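Local coordinates for protein Vlm2 (Streptomyces tsusimaensis, PDB 6ECB) that probably releases the finished depsipeptide valinomycin from its non-ribosomal peptide synthetase, a task of the thioesterase domain that this chain represents, at residues A[87-92]-A[217-222]; A[135-140]-A[287-292]; A[267-270]-A[275-278]. All blocks are in the same frame, centred on the assembly; numbering follows the deposited sequence.

All three contacts lie in one alpha/beta-hydrolase thioesterase domain, but they fall into two groups. Contacts 2 and 3 are neighbours, their centres 8 Å apart, and contact 3 is nested in the loop that contact 2 closes. They touch where Met-276 SD lies 3.4 Å from Asp-138 CB and where Leu-288 CD1 reaches Ile-269 CG2 at 3.7 Å. Both adjoin the probable catalytic triad of Ser-111, Asp-138 and His-273: contact 2 holds the aspartate and contact 3 brackets the histidine. Contact 1 lies on the opposite side of the chain's centre, its own centre about 23 Å from that of contact 2 and about 25 Å from that of contact 3.

Contact 1. Residues A[87-92]-A[217-222]; sequences EEMVQF and MHQLMY
Met-89 and Gln-219 bring helix 86-97 and the C-terminal end of helix 206-220 together, their CA atoms 9.7 Å apart, too far for the backbones themselves to meet. The contact joins two parts of the alpha/beta-hydrolase fold: the first helix belongs to the core, the second to the helical insertion between strands 134-137 and 237-241, where related thioesterases carry their lid. Side chains span the gap. Met-89 sends CG anti to its own N (chi1 -173°) and then bends at chi2; the two side chains cross at about a right angle, with Met-89 CG 3.8 Å from Gln-219 NE2. Beside this, Met-89 CB comes within 3.9 Å of Tyr-222 OH. The glutamine reaches across with an extended chain and is gripped at both amide atoms, OE1 by Gly-48 N and NE2 by the tyrosine hydroxyl, which also bonds Pro-84 O. An alanine at Gln-219 would remove both amide bonds and is likely to leave Gly-48 N without this partner and a gap beside the Met-89 thioether. The tyrosine ring turns back over its own helix end and lays one face on Gln-219 CA. Gln-219 NE2 meets Tyr-222 OH at 3.0 Å, only 6° out of the amide plane and nearly straight at 168°.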
ATOM      1  N   GLU A  87      -6.930  13.900   3.176  1.00 20.37           N
ATOM      2  CA  GLU A  87      -5.989  14.995   2.933  1.00 20.80           C
ATOM      3  C   GLU A  87      -4.905  15.047   4.006  1.00 18.70           C
ATOM      4  O   GLU A  87      -3.718  15.225   3.692  1.00 22.23           O
ATOM      5  CB  GLU A  87      -6.743  16.336   2.859  1.00 23.11           C
ATOM      6  N   GLU A  88      -5.289  14.859   5.274  1.00 21.27           N
ATOM      7  CA  GLU A  88      -4.312  14.819   6.363  1.00 23.36           C
ATOM      8  C   GLU A  88      -3.333  13.662   6.187  1.00 21.57           C
ATOM      9  O   GLU A  88      -2.132  13.799   6.456  1.00 20.43           O
ATOM     10  CB  GLU A  88      -5.035  14.707   7.709  1.00 22.41           C
ATOM     11  CG  GLU A  88      -5.810  15.968   8.099  1.00 24.23           C
ATOM     12  CD  GLU A  88      -6.722  15.789   9.285  1.00 33.66           C
ATOM     13  OE1 GLU A  88      -7.038  14.655   9.664  1.00 25.23           O
ATOM     14  OE2 GLU A  88      -7.131  16.805   9.861  1.00 36.96           O
ATOM     15  N   MET A  89      -3.836  12.500   5.764  1.00 18.95           N
ATOM     16  CA  MET A  89      -2.973  11.348   5.532  1.00 17.49           C
ATOM     17  C   MET A  89      -1.963  11.626   4.428  1.00 18.30           C
ATOM     18  O   MET A  89      -0.769  11.296   4.559  1.00 18.13           O
ATOM     19  CB  MET A  89      -3.833  10.128   5.194  1.00 19.14           C
ATOM     20  CG  MET A  89      -3.042   8.831   5.099  1.00 19.81           C
ATOM     21  SD  MET A  89      -2.177   8.422   6.648  1.00 19.80           S
ATOM     22  CE  MET A  89      -1.304   6.979   6.044  1.00 24.94           C
ATOM     23  N   VAL A  90      -2.413  12.265   3.342  1.00 20.31           N
ATOM     24  CA  VAL A  90      -1.499  12.611   2.257  1.00 19.27           C
ATOM     25  C   VAL A  90      -0.399  13.521   2.774  1.00 15.88           C
ATOM     26  O   VAL A  90       0.784  13.358   2.430  1.00 20.85           O
ATOM     27  CB  VAL A  90      -2.266  13.270   1.101  1.00 22.37           C
ATOM     28  CG1 VAL A  90      -1.268  13.864   0.083  1.00 25.02           C
ATOM     29  CG2 VAL A  90      -3.182  12.259   0.421  1.00 21.19           C
ATOM     30  N   GLN A  91      -0.778  14.491   3.603  1.00 18.29           N
ATOM     31  CA  GLN A  91       0.189  15.415   4.179  1.00 20.91           C
ATOM     32  C   GLN A  91       1.190  14.678   5.051  1.00 19.97           C
ATOM     33  O   GLN A  91       2.404  14.905   4.939  1.00 20.79           O
ATOM     34  CB  GLN A  91      -0.554  16.502   4.954  1.00 23.06           C
ATOM     35  CG  GLN A  91       0.348  17.521   5.579  1.00 30.77           C
ATOM     36  CD  GLN A  91       1.004  18.405   4.537  1.00 38.66           C
ATOM     37  OE1 GLN A  91       2.231  18.512   4.468  1.00 50.88           O
ATOM     38  NE2 GLN A  91       0.180  19.040   3.712  1.00 31.79           N
ATOM     39  N   PHE A  92       0.705  13.801   5.946  1.00 21.16           N
ATOM     40  CA  PHE A  92       1.615  13.025   6.780  1.00 20.47           C
ATOM     41  C   PHE A  92       2.602  12.260   5.906  1.00 19.42           C
ATOM     42  O   PHE A  92       3.811  12.229   6.182  1.00 21.21           O
ATOM     43  CB  PHE A  92       0.864  12.020   7.651  1.00 19.94           C
ATOM     44  CG  PHE A  92       0.167  12.601   8.858  1.00 24.11           C
ATOM     45  CD1 PHE A  92       0.872  13.279   9.841  1.00 29.02           C
ATOM     46  CD2 PHE A  92      -1.188  12.377   9.048  1.00 24.39           C
ATOM     47  CE1 PHE A  92       0.224  13.766  10.974  1.00 34.15           C
ATOM     48  CE2 PHE A  92      -1.845  12.857  10.165  1.00 25.35           C
ATOM     49  CZ  PHE A  92      -1.143  13.554  11.134  1.00 28.75           C
ATOM     50  N   MET A 217     -10.788   0.456   9.529  1.00 21.69           N
ATOM     51  CA  MET A 217     -12.218   0.738   9.433  1.00 22.51           C
ATOM     52  C   MET A 217     -12.452   2.207   9.118  1.00 23.25           C
ATOM     53  O   MET A 217     -13.307   2.551   8.296  1.00 23.94           O
ATOM     54  CB  MET A 217     -12.933   0.367  10.738  1.00 24.03           C
ATOM     55  CG  MET A 217     -14.453   0.314  10.595  1.00 44.45           C
ATOM     56  SD  MET A 217     -14.998  -1.030   9.512  1.00 58.56           S
ATOM     57  CE  MET A 217     -13.832  -2.305   9.959  1.00 37.28           C
ATOM     58  N   HIS A 218     -11.678   3.091   9.752  1.00 23.12           N
ATOM     59  CA  HIS A 218     -11.802   4.524   9.491  1.00 21.87           C
ATOM     60  C   HIS A 218     -11.495   4.855   8.032  1.00 20.70           C
ATOM     61  O   HIS A 218     -12.238   5.592   7.379  1.00 21.09           O
ATOM     62  CB  HIS A 218     -10.849   5.287  10.412  1.00 21.92           C
ATOM     63  CG  HIS A 218     -10.701   6.725  10.071  1.00 21.66           C
ATOM     64  ND1 HIS A 218     -11.674   7.655  10.372  1.00 22.59           N
ATOM     65  CD2 HIS A 218      -9.695   7.404   9.473  1.00 20.72           C
ATOM     66  CE1 HIS A 218     -11.279   8.845   9.950  1.00 22.21           C
ATOM     67  NE2 HIS A 218     -10.082   8.720   9.404  1.00 21.08           N
ATOM     68  N   GLN A 219     -10.390   4.332   7.511  1.00 19.74           N
ATOM     69  CA  GLN A 219      -9.974   4.702   6.160  1.00 20.26           C
ATOM     70  C   GLN A 219     -10.822   4.010   5.102  1.00 19.62           C
ATOM     71  O   GLN A 219     -10.953   4.521   3.975  1.00 20.11           O
ATOM     72  CB  GLN A 219      -8.506   4.374   5.962  1.00 19.69           C
ATOM     73  CG  GLN A 219      -7.593   5.204   6.854  1.00 17.89           C
ATOM     74  CD  GLN A 219      -6.164   5.096   6.480  1.00 18.55           C
ATOM     75  OE1 GLN A 219      -5.597   4.002   6.470  1.00 19.00           O
ATOM     76  NE2 GLN A 219      -5.547   6.235   6.147  1.00 19.87           N
ATOM     77  N   LEU A 220     -11.401   2.868   5.437  1.00 20.66           N
ATOM     78  CA  LEU A 220     -12.369   2.254   4.535  1.00 24.53           C
ATOM     79  C   LEU A 220     -13.599   3.115   4.331  1.00 25.61           C
ATOM     80  O   LEU A 220     -14.338   2.877   3.375  1.00 24.34           O
ATOM     81  CB  LEU A 220     -12.788   0.876   5.056  1.00 28.78           C
ATOM     82  CG  LEU A 220     -11.710  -0.202   4.910  1.00 26.25           C
ATOM     83  CD1 LEU A 220     -12.154  -1.489   5.547  1.00 29.92           C
ATOM     84  CD2 LEU A 220     -11.340  -0.434   3.429  1.00 29.37           C
ATOM     85  N   MET A 221     -13.867   4.100   5.209  1.00 21.27           N
ATOM     86  CA  MET A 221     -14.962   5.017   5.003  1.00 21.72           C
ATOM     87  C   MET A 221     -14.590   6.252   4.194  1.00 25.58           C
ATOM     88  O   MET A 221     -15.458   7.084   3.969  1.00 25.16           O
ATOM     89  CB  MET A 221     -15.541   5.479   6.365  1.00 28.44           C
ATOM     90  CG  MET A 221     -15.923   4.363   7.248  1.00 36.64           C
ATOM     91  SD  MET A 221     -16.635   5.018   8.807  1.00 46.07           S
ATOM     92  CE  MET A 221     -16.333   3.628   9.865  1.00 51.85           C
ATOM     93  N   TYR A 222     -13.340   6.404   3.746  1.00 19.80           N
ATOM     94  CA  TYR A 222     -13.004   7.517   2.856  1.00 22.46           C
ATOM     95  C   TYR A 222     -13.919   7.499   1.633  1.00 27.98           C
ATOM     96  O   TYR A 222     -14.263   6.433   1.116  1.00 27.78           O
ATOM     97  CB  TYR A 222     -11.566   7.443   2.391  1.00 20.90           C
ATOM     98  CG  TYR A 222     -10.487   7.777   3.401  1.00 17.89           C
ATOM     99  CD1 TYR A 222     -10.772   8.442   4.591  1.00 18.83           C
ATOM    100  CD2 TYR A 222      -9.185   7.450   3.132  1.00 18.38           C
ATOM    101  CE1 TYR A 222      -9.737   8.753   5.496  1.00 19.62           C
ATOM    102  CE2 TYR A 222      -8.170   7.755   3.993  1.00 18.74           C
ATOM    103  CZ  TYR A 222      -8.451   8.405   5.181  1.00 17.68           C
ATOM    104  OH  TYR A 222      -7.364   8.667   6.003  1.00 18.90           O
TER

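Contact 2. Residues A[135-140]-A[287-292]; sequences IILDTP and QLLDRH
Leu-289 of helix 281-293 packs on Ile-135 and Leu-137 of strand 134-137, an apolar helix-on-sheet contact inside the alpha/beta-hydrolase core. The strand is an inner one of the sheet, bonded through its backbone to strand 105-110 on one side and to strand 237-241 on the other, while the helix lies against one face. Ile-135 and Leu-137, two residues apart, present their side chains to Leu-289 from that face. The closer approach is between the methyls of two leucines: Leu-137 CD2 and Leu-289 CD1 stand 4.1 Å apart, with the side chains crossing at about a right angle. Leu-137 does not aim its CB at the helix; with CG beside its backbone N (chi1 -62°), it brings CD2 over to meet Leu-289. The second methyl of Leu-289, CD2, lies a looser 4.5 Å from Ile-135 CG2. Leu-289 holds an unusual first torsion, chi1 -101°, from which its two methyls are divided between the two strand residues. Phe-240 on the adjoining strand touches all three side chains and makes the packing a shared one. Directly after Leu-137 the strand gives way to Asp-138, whose carboxylate bonds His-273 ND1 through OD2 and Thr-242 N and His-245 NE2 through OD1, consistent with the acid of a Ser-His-Asp triad. The contact thus rests on dispersion and burial alone, with no directional bond between strand and helix, while polar chemistry begins one residue further along.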
ATOM      1  N   ILE A 135       4.240   4.344  -9.141  1.00 15.19           N
ATOM      2  CA  ILE A 135       3.941   2.936  -9.344  1.00 16.00           C
ATOM      3  C   ILE A 135       2.593   2.651  -8.686  1.00 15.68           C
ATOM      4  O   ILE A 135       2.463   2.713  -7.453  1.00 16.63           O
ATOM      5  CB  ILE A 135       5.045   2.047  -8.763  1.00 17.85           C
ATOM      6  CG1 ILE A 135       6.343   2.294  -9.531  1.00 18.65           C
ATOM      7  CG2 ILE A 135       4.620   0.561  -8.729  1.00 17.63           C
ATOM      8  CD1 ILE A 135       7.567   1.607  -8.933  1.00 23.83           C
ATOM      9  N   ILE A 136       1.597   2.311  -9.500  1.00 16.33           N
ATOM     10  CA  ILE A 136       0.267   1.941  -9.023  1.00 16.43           C
ATOM     11  C   ILE A 136       0.147   0.422  -9.077  1.00 16.55           C
ATOM     12  O   ILE A 136       0.319  -0.204 -10.137  1.00 18.20           O
ATOM     13  CB  ILE A 136      -0.843   2.605  -9.852  1.00 15.05           C
ATOM     14  CG1 ILE A 136      -0.820   4.131  -9.678  1.00 15.10           C
ATOM     15  CG2 ILE A 136      -2.212   1.988  -9.487  1.00 16.99           C
ATOM     16  CD1 ILE A 136      -1.082   4.616  -8.269  1.00 17.48           C
ATOM     17  N   LEU A 137      -0.187  -0.180  -7.936  1.00 16.51           N
ATOM     18  CA  LEU A 137      -0.360  -1.626  -7.849  1.00 15.66           C
ATOM     19  C   LEU A 137      -1.857  -1.938  -7.810  1.00 16.65           C
ATOM     20  O   LEU A 137      -2.509  -1.857  -6.763  1.00 18.31           O
ATOM     21  CB  LEU A 137       0.363  -2.176  -6.628  1.00 17.65           C
ATOM     22  CG  LEU A 137       1.877  -1.969  -6.634  1.00 17.41           C
ATOM     23  CD1 LEU A 137       2.445  -2.528  -5.327  1.00 19.06           C
ATOM     24  CD2 LEU A 137       2.553  -2.615  -7.829  1.00 20.99           C
ATOM     25  N   ASP A 138      -2.391  -2.230  -8.989  1.00 19.45           N
ATOM     26  CA  ASP A 138      -3.677  -2.892  -9.183  1.00 21.46           C
ATOM     27  C   ASP A 138      -4.879  -2.166  -8.574  1.00 20.38           C
ATOM     28  O   ASP A 138      -5.792  -2.807  -8.040  1.00 23.81           O
ATOM     29  CB  ASP A 138      -3.603  -4.335  -8.645  1.00 22.50           C
ATOM     30  CG  ASP A 138      -4.688  -5.203  -9.211  1.00 28.32           C
ATOM     31  OD1 ASP A 138      -4.961  -5.074 -10.427  1.00 22.90           O
ATOM     32  OD2 ASP A 138      -5.239  -6.030  -8.461  1.00 28.12           O
ATOM     33  N   THR A 139      -4.935  -0.830  -8.694  1.00 18.93           N
ATOM     34  CA  THR A 139      -6.165  -0.123  -8.401  1.00 19.67           C
ATOM     35  C   THR A 139      -6.411   0.880  -9.520  1.00 18.13           C
ATOM     36  O   THR A 139      -5.472   1.562  -9.937  1.00 18.06           O
ATOM     37  CB  THR A 139      -6.172   0.639  -7.044  1.00 26.32           C
ATOM     38  OG1 THR A 139      -7.460   1.234  -6.850  1.00 27.62           O
ATOM     39  CG2 THR A 139      -5.195   1.728  -6.991  1.00 27.01           C
ATOM     40  N   PRO A 140      -7.647   1.005  -9.982  1.00 17.98           N
ATOM     41  CA  PRO A 140      -7.996   2.127 -10.858  1.00 16.54           C
ATOM     42  C   PRO A 140      -8.044   3.418 -10.074  1.00 18.07           C
ATOM     43  O   PRO A 140      -8.128   3.418  -8.833  1.00 19.18           O
ATOM     44  CB  PRO A 140      -9.400   1.768 -11.369  1.00 19.40           C
ATOM     45  CG  PRO A 140      -9.697   0.415 -10.895  1.00 24.82           C
ATOM     46  CD  PRO A 140      -8.839   0.197  -9.675  1.00 21.67           C
ATOM     47  N   GLN A 287       9.436  -9.390 -10.365  1.00 21.10           N
ATOM     48  CA  GLN A 287      10.216  -9.500 -11.593  1.00 22.98           C
ATOM     49  C   GLN A 287       9.781  -8.454 -12.608  1.00 23.31           C
ATOM     50  O   GLN A 287      10.617  -7.871 -13.309  1.00 23.82           O
ATOM     51  CB  GLN A 287      10.068 -10.915 -12.163  1.00 28.26           C
ATOM     52  CG  GLN A 287      10.720 -11.153 -13.496  1.00 47.40           C
ATOM     53  CD  GLN A 287      10.720 -12.639 -13.868  1.00 72.20           C
ATOM     54  OE1 GLN A 287      11.128 -13.495 -13.068  1.00 58.04           O
ATOM     55  NE2 GLN A 287      10.247 -12.950 -15.076  1.00 75.15           N
ATOM     56  N   LEU A 288       8.471  -8.202 -12.697  1.00 22.40           N
ATOM     57  CA  LEU A 288       7.953  -7.228 -13.651  1.00 24.96           C
ATOM     58  C   LEU A 288       8.244  -5.793 -13.216  1.00 23.82           C
ATOM     59  O   LEU A 288       8.538  -4.934 -14.065  1.00 22.48           O
ATOM     60  CB  LEU A 288       6.453  -7.464 -13.849  1.00 24.86           C
ATOM     61  CG  LEU A 288       6.173  -8.716 -14.681  1.00 31.24           C
ATOM     62  CD1 LEU A 288       4.736  -9.192 -14.547  1.00 31.71           C
ATOM     63  CD2 LEU A 288       6.498  -8.459 -16.129  1.00 34.14           C
ATOM     64  N   LEU A 289       8.149  -5.494 -11.915  1.00 20.53           N
ATOM     65  CA  LEU A 289       8.584  -4.175 -11.444  1.00 20.60           C
ATOM     66  C   LEU A 289      10.062  -3.972 -11.725  1.00 21.26           C
ATOM     67  O   LEU A 289      10.486  -2.889 -12.153  1.00 21.56           O
ATOM     68  CB  LEU A 289       8.345  -4.002  -9.942  1.00 20.55           C
ATOM     69  CG  LEU A 289       7.144  -3.219  -9.470  1.00 24.88           C
ATOM     70  CD1 LEU A 289       5.891  -3.971  -9.863  1.00 30.51           C
ATOM     71  CD2 LEU A 289       7.207  -3.026  -7.950  1.00 26.83           C
ATOM     72  N   ASP A 290      10.868  -5.004 -11.480  1.00 21.65           N
ATOM     73  CA  ASP A 290      12.289  -4.911 -11.787  1.00 21.81           C
ATOM     74  C   ASP A 290      12.497  -4.600 -13.260  1.00 24.42           C
ATOM     75  O   ASP A 290      13.298  -3.728 -13.621  1.00 24.27           O
ATOM     76  CB  ASP A 290      13.009  -6.214 -11.450  1.00 24.52           C
ATOM     77  CG  ASP A 290      13.291  -6.400  -9.973  1.00 25.21           C
ATOM     78  OD1 ASP A 290      13.250  -5.438  -9.191  1.00 24.71           O
ATOM     79  OD2 ASP A 290      13.600  -7.570  -9.601  1.00 23.88           O
ATOM     80  N   ARG A 291      11.791  -5.324 -14.130  1.00 24.24           N
ATOM     81  CA  ARG A 291      12.007  -5.182 -15.568  1.00 25.67           C
ATOM     82  C   ARG A 291      11.579  -3.811 -16.064  1.00 25.52           C
ATOM     83  O   ARG A 291      12.271  -3.202 -16.893  1.00 26.63           O
ATOM     84  CB  ARG A 291      11.232  -6.263 -16.321  1.00 25.55           C
ATOM     85  CG  ARG A 291      11.330  -6.159 -17.845  1.00 42.81           C
ATOM     86  CD  ARG A 291      10.466  -7.229 -18.528  1.00 62.72           C
ATOM     87  NE  ARG A 291      10.592  -8.530 -17.867  1.00 74.39           N
ATOM     88  CZ  ARG A 291       9.759  -9.552 -18.050  1.00 82.41           C
ATOM     89  NH1 ARG A 291       8.730  -9.438 -18.884  1.00 85.13           N
ATOM     90  NH2 ARG A 291       9.954 -10.688 -17.391  1.00 80.77           N
ATOM     91  N   HIS A 292      10.420  -3.333 -15.607  1.00 22.79           N
ATOM     92  CA  HIS A 292       9.842  -2.108 -16.133  1.00 23.67           C
ATOM     93  C   HIS A 292      10.331  -0.854 -15.434  1.00 26.36           C
ATOM     94  O   HIS A 292      10.380   0.207 -16.073  1.00 24.76           O
ATOM     95  CB  HIS A 292       8.319  -2.173 -16.058  1.00 25.38           C
ATOM     96  CG  HIS A 292       7.727  -3.100 -17.060  1.00 31.30           C
ATOM     97  ND1 HIS A 292       7.431  -2.711 -18.349  1.00 32.90           N
ATOM     98  CD2 HIS A 292       7.386  -4.405 -16.970  1.00 29.84           C
ATOM     99  CE1 HIS A 292       6.930  -3.739 -19.009  1.00 38.61           C
ATOM    100  NE2 HIS A 292       6.892  -4.779 -18.197  1.00 33.66           N
TER

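Contact 3. Residues A[267-270]-A[275-278]; sequences VDIP and TMLR
Arg-278 N bonds Thr-275 O at 3.1 Å, closing the 3-10 turn from which Met-276 leans against Ile-269. The turn belongs to the loop that leads from an edge strand of the sheet, 264-268, to helix 281-293, and the residues between the two segments include His-273, the probable triad histidine of this alpha/beta-hydrolase. Across the loop the methyl ends meet: Met-276 CE is 3.5 Å from Ile-269 CD1, a tight fit, and SD follows at 3.8 Å. Ile-269 CG1 and Met-276 CG both take the crowded position between the backbone N and the carbonyl carbon (chi1 50° and 54°). The methionine then folds at chi3 (-72°) to lay its methyl against the isoleucine. Nearer the backbone, Met-276 CB lies 3.8 Å from Pro-270 O, a buried carbonyl oxygen that finds no hydrogen-bonding partner in the model. Ile-269 also packs on Phe-240 and Leu-288, which extends the apolar patch to strand 237-241 and helix 281-293; Met-276 adjoins His-110 and Thr-242. Because carbon and sulfur alone meet between the side chains, the loop beside His-273 is held here by shape and burial, at the cost of that one unpaired carbonyl.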
ATOM      1  N   VAL A 267       0.988  -2.668 -17.268  1.00 21.42           N
ATOM      2  CA  VAL A 267       1.673  -3.959 -17.233  1.00 23.67           C
ATOM      3  C   VAL A 267       0.764  -4.982 -16.560  1.00 22.96           C
ATOM      4  O   VAL A 267       0.356  -4.800 -15.407  1.00 23.27           O
ATOM      5  CB  VAL A 267       3.012  -3.868 -16.481  1.00 24.89           C
ATOM      6  CG1 VAL A 267       3.709  -5.228 -16.435  1.00 26.53           C
ATOM      7  CG2 VAL A 267       3.916  -2.835 -17.127  1.00 30.71           C
ATOM      8  N   ASP A 268       0.462  -6.069 -17.261  1.00 25.24           N
ATOM      9  CA  ASP A 268      -0.359  -7.118 -16.672  1.00 25.96           C
ATOM     10  C   ASP A 268       0.493  -7.931 -15.693  1.00 26.95           C
ATOM     11  O   ASP A 268       1.654  -8.251 -15.989  1.00 29.85           O
ATOM     12  CB  ASP A 268      -0.922  -8.044 -17.756  1.00 29.58           C
ATOM     13  CG  ASP A 268      -2.004  -7.391 -18.622  1.00 38.24           C
ATOM     14  OD1 ASP A 268      -2.449  -6.266 -18.363  1.00 35.01           O
ATOM     15  OD2 ASP A 268      -2.441  -8.045 -19.576  1.00 42.34           O
ATOM     16  N   ILE A 269      -0.089  -8.282 -14.548  1.00 24.23           N
ATOM     17  CA  ILE A 269       0.597  -9.109 -13.552  1.00 25.50           C
ATOM     18  C   ILE A 269      -0.301 -10.274 -13.157  1.00 28.83           C
ATOM     19  O   ILE A 269      -1.535 -10.203 -13.278  1.00 27.08           O
ATOM     20  CB  ILE A 269       1.002  -8.290 -12.305  1.00 24.17           C
ATOM     21  CG1 ILE A 269      -0.178  -7.477 -11.743  1.00 23.24           C
ATOM     22  CG2 ILE A 269       2.149  -7.347 -12.651  1.00 25.76           C
ATOM     23  CD1 ILE A 269       0.048  -6.883 -10.352  1.00 21.98           C
ATOM     24  N   PRO A 270       0.286 -11.354 -12.638  1.00 28.98           N
ATOM     25  CA  PRO A 270      -0.513 -12.504 -12.208  1.00 28.35           C
ATOM     26  C   PRO A 270      -1.149 -12.281 -10.848  1.00 27.26           C
ATOM     27  O   PRO A 270      -0.839 -11.344 -10.113  1.00 30.03           O
ATOM     28  CB  PRO A 270       0.518 -13.642 -12.139  1.00 34.77           C
ATOM     29  CG  PRO A 270       1.766 -12.951 -11.735  1.00 38.89           C
ATOM     30  CD  PRO A 270       1.731 -11.600 -12.460  1.00 32.26           C
ATOM     31  N   THR A 275      -4.020 -11.545  -3.705  1.00 37.59           N
ATOM     32  CA  THR A 275      -2.924 -12.510  -3.732  1.00 30.89           C
ATOM     33  C   THR A 275      -1.707 -12.041  -4.521  1.00 24.95           C
ATOM     34  O   THR A 275      -0.655 -12.703  -4.461  1.00 25.92           O
ATOM     35  CB  THR A 275      -3.409 -13.827  -4.318  1.00 31.90           C
ATOM     36  OG1 THR A 275      -3.620 -13.686  -5.730  1.00 29.78           O
ATOM     37  CG2 THR A 275      -4.685 -14.279  -3.646  1.00 63.48           C
ATOM     38  N   MET A 276      -1.806 -10.928  -5.254  1.00 24.06           N
ATOM     39  CA  MET A 276      -0.650 -10.467  -6.010  1.00 22.54           C
ATOM     40  C   MET A 276       0.510 -10.075  -5.096  1.00 23.85           C
ATOM     41  O   MET A 276       1.655 -10.071  -5.554  1.00 23.20           O
ATOM     42  CB  MET A 276      -1.010  -9.265  -6.891  1.00 20.49           C
ATOM     43  CG  MET A 276      -1.648  -8.151  -6.088  1.00 22.48           C
ATOM     44  SD  MET A 276      -1.663  -6.589  -6.971  1.00 24.93           S
ATOM     45  CE  MET A 276       0.048  -6.131  -6.906  1.00 24.27           C
ATOM     46  N   LEU A 277       0.245  -9.725  -3.836  1.00 19.38           N
ATOM     47  CA  LEU A 277       1.319  -9.283  -2.944  1.00 18.55           C
ATOM     48  C   LEU A 277       1.862 -10.430  -2.096  1.00 21.82           C
ATOM     49  O   LEU A 277       2.684 -10.176  -1.211  1.00 22.40           O
ATOM     50  CB  LEU A 277       0.850  -8.155  -2.024  1.00 20.02           C
ATOM     51  CG  LEU A 277       0.622  -6.834  -2.765  1.00 22.37           C
ATOM     52  CD1 LEU A 277       0.090  -5.803  -1.759  1.00 28.07           C
ATOM     53  CD2 LEU A 277       1.915  -6.361  -3.416  1.00 24.30           C
ATOM     54  N   ARG A 278       1.401 -11.657  -2.329  1.00 22.54           N
ATOM     55  CA  ARG A 278       1.819 -12.831  -1.572  1.00 21.87           C
ATOM     56  C   ARG A 278       2.396 -13.872  -2.508  1.00 23.87           C
ATOM     57  O   ARG A 278       2.172 -13.846  -3.719  1.00 22.50           O
ATOM     58  CB  ARG A 278       0.651 -13.458  -0.808  1.00 27.32           C
ATOM     59  CG  ARG A 278      -0.119 -12.405  -0.046  1.00 37.20           C
ATOM     60  CD  ARG A 278      -0.989 -12.999   1.013  1.00 63.60           C
ATOM     61  NE  ARG A 278      -1.612 -14.249   0.592  1.00 67.40           N
ATOM     62  CZ  ARG A 278      -2.897 -14.393   0.274  1.00 74.15           C
ATOM     63  NH1 ARG A 278      -3.734 -13.359   0.320  1.00 71.38           N
ATOM     64  NH2 ARG A 278      -3.345 -15.587  -0.092  1.00 69.63           N
TER